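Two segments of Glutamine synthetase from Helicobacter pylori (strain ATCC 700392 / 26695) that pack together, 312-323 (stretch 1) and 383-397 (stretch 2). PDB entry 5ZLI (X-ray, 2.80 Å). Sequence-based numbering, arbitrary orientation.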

# COMPACT_ATOMS: atom_id res chain seq x y z
N LEU B 312 12.00 -45.49 -42.50
CA LEU B 312 10.66 -45.83 -42.01
C LEU B 312 10.65 -47.12 -41.19
O LEU B 312 9.85 -47.24 -40.26
CB LEU B 312 9.66 -45.94 -43.17
CG LEU B 312 9.20 -44.58 -43.71
CD1 LEU B 312 8.30 -44.71 -44.95
CD2 LEU B 312 8.51 -43.73 -42.60
N ARG B 313 11.49 -48.10 -41.55
CA ARG B 313 11.49 -49.39 -40.84
C ARG B 313 11.96 -49.22 -39.42
O ARG B 313 11.31 -49.70 -38.48
CB ARG B 313 12.40 -50.40 -41.53
CG ARG B 313 12.50 -51.73 -40.78
CD ARG B 313 11.27 -52.62 -40.98
NE ARG B 313 11.10 -52.98 -42.39
CZ ARG B 313 11.79 -53.94 -43.01
NH1 ARG B 313 12.69 -54.66 -42.35
NH2 ARG B 313 11.57 -54.17 -44.29
N HIS B 314 13.06 -48.50 -39.24
CA HIS B 314 13.64 -48.29 -37.93
C HIS B 314 13.03 -47.08 -37.24
O HIS B 314 13.47 -46.73 -36.13
CB HIS B 314 15.16 -48.11 -38.05
CG HIS B 314 15.83 -49.17 -38.87
ND1 HIS B 314 15.81 -50.50 -38.52
CD2 HIS B 314 16.59 -49.08 -39.99
CE1 HIS B 314 16.49 -51.20 -39.40
NE2 HIS B 314 16.98 -50.36 -40.31
N ALA B 315 12.01 -46.47 -37.84
CA ALA B 315 11.51 -45.19 -37.39
C ALA B 315 11.20 -45.18 -35.89
O ALA B 315 11.72 -44.35 -35.15
CB ALA B 315 10.27 -44.82 -38.20
N ARG B 316 10.37 -46.12 -35.42
CA ARG B 316 9.97 -46.10 -34.02
C ARG B 316 11.17 -46.17 -33.08
O ARG B 316 11.14 -45.58 -31.99
CB ARG B 316 8.95 -47.21 -33.71
CG ARG B 316 7.72 -47.07 -34.55
CD ARG B 316 6.44 -47.23 -33.76
NE ARG B 316 6.50 -48.11 -32.60
CZ ARG B 316 5.60 -48.08 -31.61
NH1 ARG B 316 4.60 -47.22 -31.65
NH2 ARG B 316 5.70 -48.91 -30.59
N GLY B 317 12.22 -46.90 -33.45
CA GLY B 317 13.43 -46.88 -32.63
C GLY B 317 14.28 -45.65 -32.85
O GLY B 317 14.93 -45.18 -31.91
N LEU B 318 14.30 -45.13 -34.08
CA LEU B 318 15.01 -43.88 -34.38
C LEU B 318 14.46 -42.69 -33.59
O LEU B 318 15.20 -41.73 -33.32
CB LEU B 318 14.95 -43.59 -35.88
CG LEU B 318 15.91 -42.52 -36.44
CD1 LEU B 318 17.30 -42.88 -36.15
CD2 LEU B 318 15.78 -42.37 -37.96
N ALA B 319 13.19 -42.75 -33.18
CA ALA B 319 12.61 -41.63 -32.43
C ALA B 319 13.41 -41.33 -31.17
O ALA B 319 13.47 -40.18 -30.76
CB ALA B 319 11.16 -41.94 -32.07
N ALA B 320 14.05 -42.35 -30.59
CA ALA B 320 14.90 -42.18 -29.41
C ALA B 320 16.09 -41.23 -29.63
O ALA B 320 16.65 -40.71 -28.65
CB ALA B 320 15.39 -43.55 -28.95
N PHE B 321 16.53 -41.01 -30.86
CA PHE B 321 17.59 -40.03 -31.01
C PHE B 321 17.11 -38.72 -31.59
O PHE B 321 17.73 -37.68 -31.32
CB PHE B 321 18.71 -40.57 -31.90
CG PHE B 321 19.30 -41.84 -31.40
CD1 PHE B 321 20.26 -41.82 -30.41
CD2 PHE B 321 18.93 -43.06 -31.95
CE1 PHE B 321 20.83 -42.99 -29.94
CE2 PHE B 321 19.50 -44.24 -31.49
CZ PHE B 321 20.45 -44.21 -30.50
N THR B 322 16.02 -38.76 -32.38
CA THR B 322 15.47 -37.57 -33.02
C THR B 322 14.42 -36.89 -32.17
O THR B 322 14.16 -35.70 -32.38
CB THR B 322 14.84 -37.91 -34.37
OG1 THR B 322 13.91 -38.98 -34.20
CG2 THR B 322 15.90 -38.32 -35.35
N ASN B 323 13.78 -37.63 -31.26
CA ASN B 323 12.72 -37.14 -30.37
C ASN B 323 13.08 -37.62 -28.96
O ASN B 323 12.44 -38.52 -28.40
CB ASN B 323 11.37 -37.65 -30.83
CG ASN B 323 11.08 -37.20 -32.24
OD1 ASN B 323 11.58 -37.79 -33.20
ND2 ASN B 323 10.28 -36.14 -32.37
N ALA B 383 22.28 -41.09 -36.68
CA ALA B 383 21.30 -42.19 -36.70
C ALA B 383 20.40 -42.17 -37.94
O ALA B 383 20.10 -43.22 -38.52
CB ALA B 383 20.48 -42.16 -35.41
N ILE B 384 19.93 -41.01 -38.37
CA ILE B 384 19.13 -40.96 -39.58
C ILE B 384 19.90 -41.54 -40.76
O ILE B 384 19.34 -42.31 -41.56
CB ILE B 384 18.64 -39.53 -39.85
CG1 ILE B 384 17.41 -39.28 -38.98
CG2 ILE B 384 18.37 -39.32 -41.32
CD1 ILE B 384 17.14 -37.84 -38.71
N LEU B 385 21.19 -41.21 -40.87
CA LEU B 385 21.97 -41.75 -41.98
C LEU B 385 22.18 -43.25 -41.83
O LEU B 385 22.07 -43.98 -42.81
CB LEU B 385 23.28 -41.01 -42.13
CG LEU B 385 24.14 -41.66 -43.22
CD1 LEU B 385 23.52 -41.56 -44.62
CD2 LEU B 385 25.54 -41.01 -43.20
N MET B 386 22.45 -43.73 -40.62
CA MET B 386 22.62 -45.17 -40.43
C MET B 386 21.35 -45.95 -40.74
O MET B 386 21.42 -47.12 -41.10
CB MET B 386 23.05 -45.50 -39.00
CG MET B 386 24.40 -44.98 -38.55
SD MET B 386 25.84 -45.49 -39.50
CE MET B 386 25.97 -47.22 -39.08
N ALA B 387 20.18 -45.33 -40.59
CA ALA B 387 18.95 -46.05 -40.88
C ALA B 387 18.62 -46.04 -42.35
O ALA B 387 18.02 -46.99 -42.85
CB ALA B 387 17.78 -45.46 -40.11
N GLY B 388 18.96 -44.95 -43.04
CA GLY B 388 18.76 -44.93 -44.47
C GLY B 388 19.70 -45.86 -45.20
O GLY B 388 19.29 -46.52 -46.16
N MET B 389 20.91 -46.04 -44.67
CA MET B 389 21.88 -46.89 -45.35
C MET B 389 21.50 -48.35 -45.21
O MET B 389 21.69 -49.14 -46.15
CB MET B 389 23.29 -46.67 -44.80
CG MET B 389 23.94 -45.38 -45.23
SD MET B 389 25.59 -45.21 -44.50
CE MET B 389 26.42 -46.55 -45.36
N ASP B 390 20.97 -48.74 -44.06
CA ASP B 390 20.37 -50.06 -43.94
C ASP B 390 19.33 -50.27 -45.03
O ASP B 390 19.26 -51.34 -45.64
CB ASP B 390 19.74 -50.19 -42.55
CG ASP B 390 19.61 -51.63 -42.10
OD1 ASP B 390 20.66 -52.31 -41.98
OD2 ASP B 390 18.47 -52.07 -41.87
N GLY B 391 18.56 -49.22 -45.34
CA GLY B 391 17.54 -49.33 -46.37
C GLY B 391 18.12 -49.64 -47.74
O GLY B 391 17.54 -50.42 -48.51
N VAL B 392 19.24 -49.00 -48.08
CA VAL B 392 19.85 -49.23 -49.39
C VAL B 392 20.53 -50.60 -49.44
O VAL B 392 20.46 -51.32 -50.44
CB VAL B 392 20.85 -48.11 -49.72
CG1 VAL B 392 21.64 -48.45 -50.97
CG2 VAL B 392 20.13 -46.80 -49.90
N LYS B 393 21.17 -50.99 -48.33
CA LYS B 393 21.80 -52.30 -48.26
C LYS B 393 20.76 -53.39 -48.45
O LYS B 393 20.91 -54.25 -49.32
CB LYS B 393 22.52 -52.45 -46.91
CG LYS B 393 23.77 -51.54 -46.75
CD LYS B 393 24.27 -51.48 -45.31
CE LYS B 393 25.11 -52.70 -44.95
NZ LYS B 393 26.50 -52.65 -45.52
N ASN B 394 19.67 -53.33 -47.68
CA ASN B 394 18.66 -54.37 -47.69
C ASN B 394 17.50 -54.09 -48.64
O ASN B 394 16.44 -54.72 -48.51
CB ASN B 394 18.12 -54.61 -46.28
CG ASN B 394 19.20 -55.02 -45.33
OD1 ASN B 394 20.38 -54.74 -45.57
ND2 ASN B 394 18.83 -55.72 -44.27
N LYS B 395 17.68 -53.15 -49.57
CA LYS B 395 16.69 -52.81 -50.59
C LYS B 395 15.28 -52.75 -49.99
O LYS B 395 14.35 -53.39 -50.46
CB LYS B 395 16.73 -53.86 -51.70
CG LYS B 395 18.11 -54.17 -52.28
CD LYS B 395 18.62 -53.16 -53.32
CE LYS B 395 19.69 -53.79 -54.21
NZ LYS B 395 20.08 -52.95 -55.37
N ILE B 396 15.13 -51.94 -48.94
CA ILE B 396 13.87 -51.93 -48.19
C ILE B 396 12.83 -51.08 -48.90
O ILE B 396 13.05 -49.90 -49.18
CB ILE B 396 14.09 -51.44 -46.74
CG1 ILE B 396 15.07 -52.35 -45.99
CG2 ILE B 396 12.76 -51.42 -46.00
CD1 ILE B 396 15.13 -52.11 -44.48
N ASP B 397 11.67 -51.67 -49.14
CA ASP B 397 10.52 -50.99 -49.74
C ASP B 397 9.86 -50.11 -48.67
O ASP B 397 9.53 -50.60 -47.59
CB ASP B 397 9.51 -52.02 -50.27
CG ASP B 397 8.54 -51.44 -51.29
OD1 ASP B 397 8.66 -51.82 -52.48
OD2 ASP B 397 7.67 -50.63 -50.94

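Helix 315-322 and helix 383-393 lie side by side and nearly antiparallel, their N-to-C directions 161° apart and their axes 10.3 Å apart at closest approach. Small residues on the second helix make room for larger ones on the first. Ala 383 and Ala 387, one turn apart, both point toward the first helix, and their single methyls leave a shallow trough. Leu 318 fills it: its CD1 lies 3.3 Å from Ala 383 CB, while its CD2 lies 3.6 Å from Ile 384 CG1 and 4.3 Å from Ala 387 CB. A branched leucine suits this place because its two methyls reach different neighbours. Phe 321 widens the apolar patch, its CD2 3.9 Å from Ala 383 CB, and Thr 322 presents CG2 to Ile 384 CD1 at 3.6 Å.

At the other end, His 314 lays its ring edge along the second helix. His 314 CD2 passes 3.8 Å from Ala 387 CB, where the small alanine lets the imidazole come close, and its NE2 donates a hydrogen bond to Asp 390 OD2 (2.8 Å). Asp 390 supplies a buried polar acceptor one turn beyond the methyl. Past the helix end, the chain swings across and Ile 396 points toward Arg 313, placing CD1 over one face of the guanidinium and CG2 3.5 Å from Arg 313 NH2; the flat group accepts this apolar cover.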